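Local coordinates for protein YHR177W (Saccharomyces cerevisiae, PDB 4M8B) that binds DNA through its WOPR domain and probably acts as a fungal transcription factor of the Gti1/Pac2 family, at residues 7-12 with 29-34; 21-26 with 52-57; 82-87 with 113-118. All coordinates share one frame; numbering follows the deposited sequence. Where two conformers were deposited one is given.

Overall arrangement
All three contacts reach one antiparallel sheet. Contacts 1 and 2 are neighbours, their centres about 6 Å apart: strand 9-10 runs beside strand 51-56, helix 16-28 lies against them, and the loop 29-34 that leaves this helix returns to both strands. Backbone hydrogen bonds, T8 N to I52 O and I34 N to V54 O, probably join the two. Contact 3 lies on the far side of the chain's centre, its centre about 25 Å from those of the other two, where strand 80-88 pairs with strand 113-128. Measured from nearest atoms, bound DNA is about 11 Å from contact 1, 5 Å from contact 2 and 4 Å from contact 3.

Contact 1 of 3, residues 7-12 with 29-34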
loop_
_atom_site.group_PDB
_atom_site.type_symbol
_atom_site.label_atom_id
_atom_site.label_comp_id
_atom_site.label_asym_id
_atom_site.label_seq_id
_atom_site.Cartn_x
_atom_site.Cartn_y
_atom_site.Cartn_z
ATOM N N PRO C 7 -5.276 -9.226 5.936
ATOM C CA PRO C 7 -4.460 -8.777 4.834
ATOM C C PRO C 7 -4.222 -9.775 3.774
ATOM O O PRO C 7 -4.398 -10.890 3.984
ATOM C CB PRO C 7 -3.173 -8.464 5.509
ATOM C CG PRO C 7 -3.110 -9.388 6.589
ATOM C CD PRO C 7 -4.371 -9.109 7.174
ATOM N N THR C 8 -3.883 -9.317 2.603
ATOM C CA THR C 8 -3.709 -10.157 1.462
ATOM C C THR C 8 -2.394 -10.843 1.472
ATOM O O THR C 8 -2.220 -11.855 0.954
ATOM C CB THR C 8 -3.844 -9.320 0.224
ATOM O OG1 THR C 8 -5.185 -8.960 0.123
ATOM C CG2 THR C 8 -3.566 -10.041 -0.984
ATOM N N CYS C 9 -1.444 -10.201 2.020
ATOM C CA CYS C 9 -0.169 -10.814 2.364
ATOM C C CYS C 9 0.585 -9.944 3.359
ATOM O O CYS C 9 0.126 -8.858 3.719
ATOM C CB CYS C 9 0.671 -11.057 1.112
ATOM S SG CYS C 9 0.950 -9.598 0.102
ATOM N N TYR C 10 1.739 -10.427 3.804
ATOM C CA TYR C 10 2.533 -9.708 4.790
ATOM C C TYR C 10 3.907 -9.373 4.231
ATOM O O TYR C 10 4.542 -10.210 3.590
ATOM C CB TYR C 10 2.683 -10.546 6.062
ATOM C CG TYR C 10 1.371 -10.893 6.715
ATOM C CD1 TYR C 10 0.581 -11.924 6.227
ATOM C CD2 TYR C 10 0.917 -10.190 7.823
ATOM C CE1 TYR C 10 -0.624 -12.244 6.821
ATOM C CE2 TYR C 10 -0.286 -10.504 8.424
ATOM C CZ TYR C 10 -1.053 -11.531 7.918
ATOM O OH TYR C 10 -2.254 -11.848 8.509
ATOM N N GLY C 11 4.363 -8.149 4.481
ATOM C CA GLY C 11 5.692 -7.742 4.069
ATOM C C GLY C 11 5.832 -6.255 3.808
ATOM O O GLY C 11 5.068 -5.444 4.335
ATOM N N TYR C 12 6.821 -5.906 2.990
ATOM C CA TYR C 12 7.090 -4.517 2.638
ATOM C C TYR C 12 7.383 -4.378 1.147
ATOM O O TYR C 12 8.206 -5.111 0.599
ATOM C CB TYR C 12 8.272 -3.982 3.446
ATOM C CG TYR C 12 8.711 -2.603 3.021
ATOM C CD1 TYR C 12 7.997 -1.480 3.411
ATOM C CD2 TYR C 12 9.837 -2.423 2.230
ATOM C CE1 TYR C 12 8.391 -0.212 3.024
ATOM C CE2 TYR C 12 10.240 -1.158 1.836
ATOM C CZ TYR C 12 9.513 -0.055 2.238
ATOM O OH TYR C 12 9.900 1.209 1.854
ATOM N N GLY C 29 -4.462 -16.892 -7.359
ATOM C CA GLY C 29 -5.479 -17.233 -6.381
ATOM C C GLY C 29 -4.935 -17.631 -5.022
ATOM O O GLY C 29 -5.702 -17.930 -4.107
ATOM N N ASN C 30 -3.613 -17.641 -4.888
ATOM C CA ASN C 30 -2.978 -17.979 -3.618
ATOM C C ASN C 30 -3.166 -16.868 -2.599
ATOM O O ASN C 30 -3.402 -17.122 -1.419
ATOM C CB ASN C 30 -1.485 -18.231 -3.820
ATOM C CG ASN C 30 -1.211 -19.361 -4.787
ATOM O OD1 ASN C 30 -1.487 -19.253 -5.986
ATOM N ND2 ASN C 30 -0.651 -20.453 -4.275
ATOM N N LEU C 31 -3.050 -15.633 -3.070
ATOM C CA LEU C 31 -3.221 -14.459 -2.229
ATOM C C LEU C 31 -4.626 -13.904 -2.434
ATOM O O LEU C 31 -5.013 -13.567 -3.555
ATOM C CB LEU C 31 -2.174 -13.404 -2.582
ATOM C CG LEU C 31 -0.734 -13.915 -2.564
ATOM C CD1 LEU C 31 0.247 -12.801 -2.896
ATOM C CD2 LEU C 31 -0.425 -14.529 -1.211
ATOM N N ARG C 32 -5.392 -13.813 -1.353
ATOM C CA ARG C 32 -6.795 -13.439 -1.467
ATOM C C ARG C 32 -7.021 -11.932 -1.412
ATOM O O ARG C 32 -6.526 -11.249 -0.513
ATOM C CB ARG C 32 -7.629 -14.169 -0.410
ATOM C CG ARG C 32 -7.685 -15.677 -0.641
ATOM C CD ARG C 32 -8.621 -16.374 0.328
ATOM N NE ARG C 32 -8.177 -16.234 1.711
ATOM C CZ ARG C 32 -7.260 -17.007 2.284
ATOM N NH1 ARG C 32 -6.680 -17.980 1.592
ATOM N NH2 ARG C 32 -6.923 -16.805 3.551
ATOM N N CYS C 33 -7.759 -11.411 -2.387
ATOM C CA CYS C 33 -8.054 -9.985 -2.436
ATOM C C CYS C 33 -9.159 -9.615 -1.449
ATOM O O CYS C 33 -9.841 -10.488 -0.913
ATOM C CB CYS C 33 -8.438 -9.565 -3.857
ATOM S SG CYS C 33 -9.759 -10.548 -4.605
ATOM N N ILE C 34 -9.322 -8.318 -1.208
ATOM C CA ILE C 34 -10.380 -7.815 -0.338
ATOM C C ILE C 34 -11.660 -7.715 -1.169
ATOM O O ILE C 34 -11.676 -7.074 -2.221
ATOM C CB ILE C 34 -10.029 -6.433 0.238
ATOM C CG1 ILE C 34 -8.908 -6.558 1.271
ATOM C CG2 ILE C 34 -11.250 -5.797 0.881
ATOM C CD1 ILE C 34 -9.344 -7.190 2.574
#
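T8 supplies the polar link to the loop 29-34: its OG1 donates a hydrogen bond to the backbone O of R32 at 2.7 Å. The hydroxyl arrives at 146° to the C=O bond and is tilted 23° out of the carbonyl plane. With chi1 at -70°, OG1 sits beside T8's own backbone N and anti to its carbonyl carbon, while CG2 is left anti to the N and also borders the R32 carbonyl. The same OG1 makes a weak hydrogen bond with the backbone N of V54, so the buried hydroxyl lies between the loop and strand 51-56, adding a weak link to the backbone hydrogen bond of I34 with V54. The setting is a classic beta bulge: T8 and C9 together face the one residue I52 of the neighbouring strand, both with backbone hydrogen bonds to it, and this local irregularity lies just where strand 9-10 begins.

The apolar part of the contact centres on L31, whose CB is directed at the opposite segment. That CB approaches the methyl CG2 of T8 at 4.0 Å and lies 3.9 Å from the carbonyl O of T8. Further out, the branch CD2 of L31 comes within 4.3 Å of CB of C9. Behind them stands helix 16-28, where V26 is touched by both T8 and L31, and V22 by C9; F164 borders L31 from another loop.

Contact 2 of 3, residues 21-26 with 52-57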
loop_
_atom_site.group_PDB
_atom_site.type_symbol
_atom_site.label_atom_id
_atom_site.label_comp_id
_atom_site.label_asym_id
_atom_site.label_seq_id
_atom_site.Cartn_x
_atom_site.Cartn_y
_atom_site.Cartn_z
ATOM N N LEU C 21 5.208 -9.758 -7.752
ATOM C CA LEU C 21 5.007 -11.016 -7.045
ATOM C C LEU C 21 3.651 -11.054 -6.338
ATOM O O LEU C 21 2.934 -12.053 -6.415
ATOM C CB LEU C 21 6.152 -11.258 -6.056
ATOM C CG LEU C 21 7.513 -11.527 -6.710
ATOM C CD1 LEU C 21 8.650 -11.415 -5.704
ATOM C CD2 LEU C 21 7.517 -12.897 -7.364
ATOM N N VAL C 22 3.298 -9.962 -5.666
ATOM C CA VAL C 22 2.018 -9.871 -4.967
ATOM C C VAL C 22 0.845 -9.988 -5.937
ATOM O O VAL C 22 -0.061 -10.794 -5.736
ATOM C CB VAL C 22 1.897 -8.554 -4.177
ATOM C CG1 VAL C 22 0.537 -8.465 -3.496
ATOM C CG2 VAL C 22 3.018 -8.443 -3.157
ATOM N N PHE C 23 0.876 -9.183 -6.993
ATOM C CA PHE C 23 -0.153 -9.216 -8.023
ATOM C C PHE C 23 -0.281 -10.601 -8.655
ATOM O O PHE C 23 -1.388 -11.119 -8.798
ATOM C CB PHE C 23 0.138 -8.167 -9.097
ATOM C CG PHE C 23 -0.237 -6.763 -8.697
ATOM C CD1 PHE C 23 -1.418 -6.510 -8.021
ATOM C CD2 PHE C 23 0.590 -5.696 -8.999
ATOM C CE1 PHE C 23 -1.767 -5.216 -7.659
ATOM C CE2 PHE C 23 0.248 -4.402 -8.638
ATOM C CZ PHE C 23 -0.931 -4.163 -7.967
ATOM N N GLN C 24 0.849 -11.197 -9.028
ATOM C CA GLN C 24 0.838 -12.523 -9.640
ATOM C C GLN C 24 0.242 -13.541 -8.675
ATOM O O GLN C 24 -0.536 -14.408 -9.074
ATOM C CB GLN C 24 2.246 -12.948 -10.062
ATOM C CG GLN C 24 2.290 -14.229 -10.887
ATOM C CD GLN C 24 1.558 -14.097 -12.213
ATOM O OE1 GLN C 24 1.818 -13.178 -12.989
ATOM N NE2 GLN C 24 0.631 -15.016 -12.475
ATOM N N GLY C 25 0.596 -13.415 -7.401
ATOM C CA GLY C 25 0.053 -14.280 -6.371
ATOM C C GLY C 25 -1.451 -14.140 -6.245
ATOM O O GLY C 25 -2.148 -15.095 -5.897
ATOM N N VAL C 26 -1.952 -12.943 -6.530
ATOM C CA VAL C 26 -3.387 -12.687 -6.496
ATOM C C VAL C 26 -4.071 -13.246 -7.744
ATOM O O VAL C 26 -5.153 -13.826 -7.659
ATOM C CB VAL C 26 -3.695 -11.181 -6.363
ATOM C CG1 VAL C 26 -5.167 -10.922 -6.579
ATOM C CG2 VAL C 26 -3.258 -10.667 -4.999
ATOM N N ILE C 52 -0.551 -5.849 3.874
ATOM C CA ILE C 52 -0.711 -5.470 2.479
ATOM C C ILE C 52 -2.095 -5.881 2.004
ATOM O O ILE C 52 -2.552 -6.989 2.288
ATOM C CB ILE C 52 0.349 -6.135 1.592
ATOM C CG1 ILE C 52 1.744 -5.638 1.976
ATOM C CG2 ILE C 52 0.072 -5.854 0.127
ATOM C CD1 ILE C 52 2.866 -6.318 1.220
ATOM N N PHE C 53 -2.767 -4.987 1.289
ATOM C CA PHE C 53 -4.098 -5.280 0.774
ATOM C C PHE C 53 -4.150 -5.079 -0.725
ATOM O O PHE C 53 -3.587 -4.121 -1.254
ATOM C CB PHE C 53 -5.146 -4.380 1.432
ATOM C CG PHE C 53 -5.234 -4.535 2.921
ATOM C CD1 PHE C 53 -4.442 -3.768 3.758
ATOM C CD2 PHE C 53 -6.117 -5.440 3.485
ATOM C CE1 PHE C 53 -4.525 -3.904 5.136
ATOM C CE2 PHE C 53 -6.204 -5.582 4.863
ATOM C CZ PHE C 53 -5.406 -4.811 5.689
ATOM N N VAL C 54 -4.840 -5.985 -1.406
ATOM C CA VAL C 54 -5.100 -5.841 -2.828
ATOM C C VAL C 54 -6.579 -6.081 -3.071
ATOM O O VAL C 54 -7.159 -7.020 -2.525
ATOM C CB VAL C 54 -4.278 -6.836 -3.664
ATOM C CG1 VAL C 54 -4.678 -6.753 -5.132
ATOM C CG2 VAL C 54 -2.793 -6.565 -3.497
ATOM N N PHE C 55 -7.192 -5.222 -3.876
ATOM C CA PHE C 55 -8.587 -5.418 -4.251
ATOM C C PHE C 55 -8.859 -5.029 -5.697
ATOM O O PHE C 55 -8.267 -4.087 -6.223
ATOM C CB PHE C 55 -9.544 -4.683 -3.297
ATOM C CG PHE C 55 -9.312 -3.197 -3.208
ATOM C CD1 PHE C 55 -8.412 -2.675 -2.290
ATOM C CD2 PHE C 55 -10.011 -2.319 -4.021
ATOM C CE1 PHE C 55 -8.202 -1.308 -2.194
ATOM C CE2 PHE C 55 -9.807 -0.948 -3.930
ATOM C CZ PHE C 55 -8.901 -0.443 -3.015
ATOM N N ASN C 56 -9.749 -5.781 -6.332
ATOM C CA ASN C 56 -10.226 -5.456 -7.665
ATOM C C ASN C 56 -11.307 -4.387 -7.550
ATOM O O ASN C 56 -12.291 -4.570 -6.834
ATOM C CB ASN C 56 -10.794 -6.710 -8.331
ATOM C CG ASN C 56 -11.054 -6.522 -9.808
ATOM O OD1 ASN C 56 -11.493 -5.460 -10.248
ATOM N ND2 ASN C 56 -10.782 -7.562 -10.588
ATOM N N GLU C 57 -11.117 -3.268 -8.242
ATOM C CA GLU C 57 -12.061 -2.154 -8.170
ATOM C C GLU C 57 -13.459 -2.550 -8.641
ATOM O O GLU C 57 -14.452 -2.260 -7.975
ATOM C CB GLU C 57 -11.542 -0.958 -8.975
ATOM C CG GLU C 57 -12.552 0.159 -9.160
ATOM C CD GLU C 57 -11.931 1.413 -9.752
ATOM O OE1 GLU C 57 -12.638 2.143 -10.480
ATOM O OE2 GLU C 57 -10.739 1.674 -9.482
#
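V54 meets V22 through branches set by matching torsions. In V22, chi1 of 178° holds CG1 anti to the backbone N, and in V54, chi1 of 174° does the same for CG1 and leaves CG2 anti to the carbonyl carbon. The two side chains then slide past each other in opposite directions, bringing CG1 of V22 to 3.8 Å from CG2 of V54, the closest approach between the segments. The other branch of V54, CG1, is met by F23 and, one turn further along the helix than V22, by V26. V26 reaches toward it tip to tip, its CG2 at 4.2 Å from CG1 of V54, while the F23 ring presents its edge to that same methyl, CE1 to CG1 being 4.1 Å and the methyl lying near the ring plane. At the margin, CG1 of V22 is 4.5 Å from CG2 of I52; the I52 side chain also touches C9 of strand 9-10.

The F23 side chain also packs on F140 of strand 137-147 and on F123 and L125 of strand 113-128. On the reverse of strand 51-56, F53 and F55 turn away from the helix and meet W65, and F55 stacks on H141. The axes of segments 21-26 and 52-56 cross at -51°, so the helix runs well askew of this strand. They come within 10.0 Å, the usual spacing of a helix on one face of a beta sheet, here in the WOPR domain, with V22, F23 and V26 set around V54.

Contact 3 of 3, residues 82-87 with 113-118; sequences VYREYN and YFYTGL
T116 OG1 donates a hydrogen bond to OE1 of E85 at 2.5 Å, from above the carboxylate plane. CG of E85 is anti to its backbone N (chi1 -171°) and the chain beyond is extended, bringing the carboxylate to T116. The same hydroxyl accepts from the backbone N of L118, an ST turn where the chain turns its corner at G117. A backbone hydrogen bond joins T116 N to O of E85 (3.0 Å), while that from E85 N to O of L118 is weak. N87 and F114 form an antiparallel hydrogen-bonded pair, N87 N reaching O of F114 at 2.9 Å and F114 N reaching O of N87 at 2.8 Å; Y86 and Y115 are the adjacent non-hydrogen-bonded pair.

On their face of the sheet the R84 guanidinium lies flat on the Y115 ring, a cation-pi stack with CZ 3.7 Å from the centroid. Y86 turns its edge to the face of Y113, a T-shaped pair, though Y113 is poorly ordered. N87 passes over one face of the F114 ring, its CB 3.4 Å from CE1.

Y115 also meets F106 of strand 105-106. Strand 75-77 flanks strand 80-88, whose Y83 packs on a DNA sugar.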
loop_
_atom_site.group_PDB
_atom_site.type_symbol
_atom_site.label_atom_id
_atom_site.label_comp_id
_atom_site.label_asym_id
_atom_site.label_seq_id
_atom_site.Cartn_x
_atom_site.Cartn_y
_atom_site.Cartn_z
ATOM N N VAL C 82 2.552 8.082 -1.245
ATOM C CA VAL C 82 2.867 7.877 0.164
ATOM C C VAL C 82 2.104 8.853 1.056
ATOM O O VAL C 82 1.929 10.020 0.709
ATOM C CB VAL C 82 4.380 8.010 0.428
ATOM C CG1 VAL C 82 4.673 7.890 1.914
ATOM C CG2 VAL C 82 5.139 6.952 -0.343
ATOM N N TYR C 83 1.652 8.367 2.207
ATOM C CA TYR C 83 0.916 9.197 3.150
ATOM C C TYR C 83 1.445 8.987 4.567
ATOM O O TYR C 83 1.940 7.910 4.898
ATOM C CB TYR C 83 -0.573 8.860 3.103
ATOM C CG TYR C 83 -1.190 8.873 1.722
ATOM C CD1 TYR C 83 -1.030 7.801 0.859
ATOM C CD2 TYR C 83 -1.958 9.944 1.293
ATOM C CE1 TYR C 83 -1.606 7.803 -0.399
ATOM C CE2 TYR C 83 -2.536 9.954 0.037
ATOM C CZ TYR C 83 -2.357 8.881 -0.803
ATOM O OH TYR C 83 -2.930 8.887 -2.054
ATOM N N ARG C 84 1.329 10.013 5.404
ATOM C CA ARG C 84 1.815 9.934 6.777
ATOM C C ARG C 84 0.693 10.158 7.782
ATOM O O ARG C 84 -0.100 11.086 7.635
ATOM C CB ARG C 84 2.938 10.949 6.997
ATOM C CG ARG C 84 4.088 10.790 6.021
ATOM C CD ARG C 84 5.422 10.963 6.712
ATOM N NE ARG C 84 5.720 12.365 6.971
ATOM C CZ ARG C 84 6.512 12.789 7.950
ATOM N NH1 ARG C 84 7.078 11.917 8.773
ATOM N NH2 ARG C 84 6.728 14.085 8.108
ATOM N N GLU C 85 0.621 9.303 8.797
ATOM C CA GLU C 85 -0.390 9.455 9.836
ATOM C C GLU C 85 0.016 10.542 10.825
ATOM O O GLU C 85 1.185 10.639 11.207
ATOM C CB GLU C 85 -0.619 8.142 10.587
ATOM C CG GLU C 85 -1.809 8.198 11.536
ATOM C CD GLU C 85 -1.702 7.215 12.686
ATOM O OE1 GLU C 85 -0.648 6.560 12.817
ATOM O OE2 GLU C 85 -2.674 7.102 13.463
ATOM N N TYR C 86 -0.953 11.355 11.238
ATOM C CA TYR C 86 -0.701 12.419 12.204
ATOM C C TYR C 86 -1.806 12.520 13.254
ATOM O O TYR C 86 -2.980 12.292 12.960
ATOM C CB TYR C 86 -0.524 13.766 11.492
ATOM C CG TYR C 86 -1.774 14.284 10.814
ATOM C CD1 TYR C 86 -2.721 15.011 11.520
ATOM C CD2 TYR C 86 -2.000 14.060 9.466
ATOM C CE1 TYR C 86 -3.861 15.489 10.905
ATOM C CE2 TYR C 86 -3.138 14.538 8.842
ATOM C CZ TYR C 86 -4.064 15.250 9.566
ATOM O OH TYR C 86 -5.199 15.727 8.950
ATOM N N ASN C 87 -1.417 12.864 14.480
ATOM C CA ASN C 87 -2.366 13.107 15.561
ATOM C C ASN C 87 -2.108 14.455 16.226
ATOM O O ASN C 87 -1.196 15.184 15.833
ATOM C CB ASN C 87 -2.297 11.992 16.609
ATOM C CG ASN C 87 -2.812 10.668 16.088
ATOM O OD1 ASN C 87 -3.607 10.626 15.149
ATOM N ND2 ASN C 87 -2.366 9.576 16.699
ATOM N N TYR C 113 -0.037 19.480 15.687
ATOM C CA TYR C 113 -0.103 18.054 15.377
ATOM C C TYR C 113 1.286 17.416 15.298
ATOM O O TYR C 113 2.304 18.106 15.358
ATOM C CB TYR C 113 -0.856 17.828 14.063
ATOM C CG TYR C 113 -2.289 18.311 14.082
ATOM C CD1 TYR C 113 -3.275 17.586 14.732
ATOM C CD2 TYR C 113 -2.657 19.486 13.439
ATOM C CE1 TYR C 113 -4.587 18.019 14.749
ATOM C CE2 TYR C 113 -3.968 19.928 13.452
ATOM C CZ TYR C 113 -4.928 19.189 14.109
ATOM O OH TYR C 113 -6.235 19.620 14.126
ATOM N N PHE C 114 1.323 16.092 15.166
ATOM C CA PHE C 114 2.590 15.375 15.048
ATOM C C PHE C 114 2.449 14.111 14.207
ATOM O O PHE C 114 1.373 13.521 14.127
ATOM C CB PHE C 114 3.146 15.021 16.431
ATOM C CG PHE C 114 2.401 13.912 17.124
ATOM C CD1 PHE C 114 1.135 14.125 17.644
ATOM C CD2 PHE C 114 2.974 12.658 17.268
ATOM C CE1 PHE C 114 0.450 13.107 18.286
ATOM C CE2 PHE C 114 2.294 11.637 17.910
ATOM C CZ PHE C 114 1.030 11.862 18.419
ATOM N N TYR C 115 3.546 13.701 13.578
ATOM C CA TYR C 115 3.558 12.477 12.789
ATOM C C TYR C 115 3.878 11.271 13.668
ATOM O O TYR C 115 4.834 11.289 14.443
ATOM C CB TYR C 115 4.544 12.597 11.625
ATOM C CG TYR C 115 4.123 13.624 10.595
ATOM C CD1 TYR C 115 2.993 13.426 9.816
ATOM C CD2 TYR C 115 4.850 14.789 10.405
ATOM C CE1 TYR C 115 2.598 14.359 8.877
ATOM C CE2 TYR C 115 4.461 15.729 9.462
ATOM C CZ TYR C 115 3.335 15.506 8.702
ATOM O OH TYR C 115 2.937 16.430 7.764
ATOM N N THR C 116 3.066 10.226 13.544
ATOM C CA THR C 116 3.165 9.058 14.414
ATOM C C THR C 116 4.293 8.111 14.010
ATOM O O THR C 116 4.873 7.429 14.853
ATOM C CB THR C 116 1.841 8.278 14.447
ATOM O OG1 THR C 116 1.581 7.721 13.153
ATOM C CG2 THR C 116 0.694 9.200 14.836
ATOM N N GLY C 117 4.598 8.070 12.719
ATOM C CA GLY C 117 5.614 7.169 12.213
ATOM C C GLY C 117 5.009 6.105 11.318
ATOM O O GLY C 117 5.705 5.492 10.508
ATOM N N LEU C 118 3.707 5.884 11.470
ATOM C CA LEU C 118 2.990 4.958 10.604
ATOM C C LEU C 118 2.910 5.541 9.195
ATOM O O LEU C 118 2.739 6.748 9.021
ATOM C CB LEU C 118 1.584 4.692 11.140
ATOM C CG LEU C 118 0.741 3.712 10.321
ATOM C CD1 LEU C 118 1.303 2.303 10.429
ATOM C CD2 LEU C 118 -0.723 3.749 10.744
#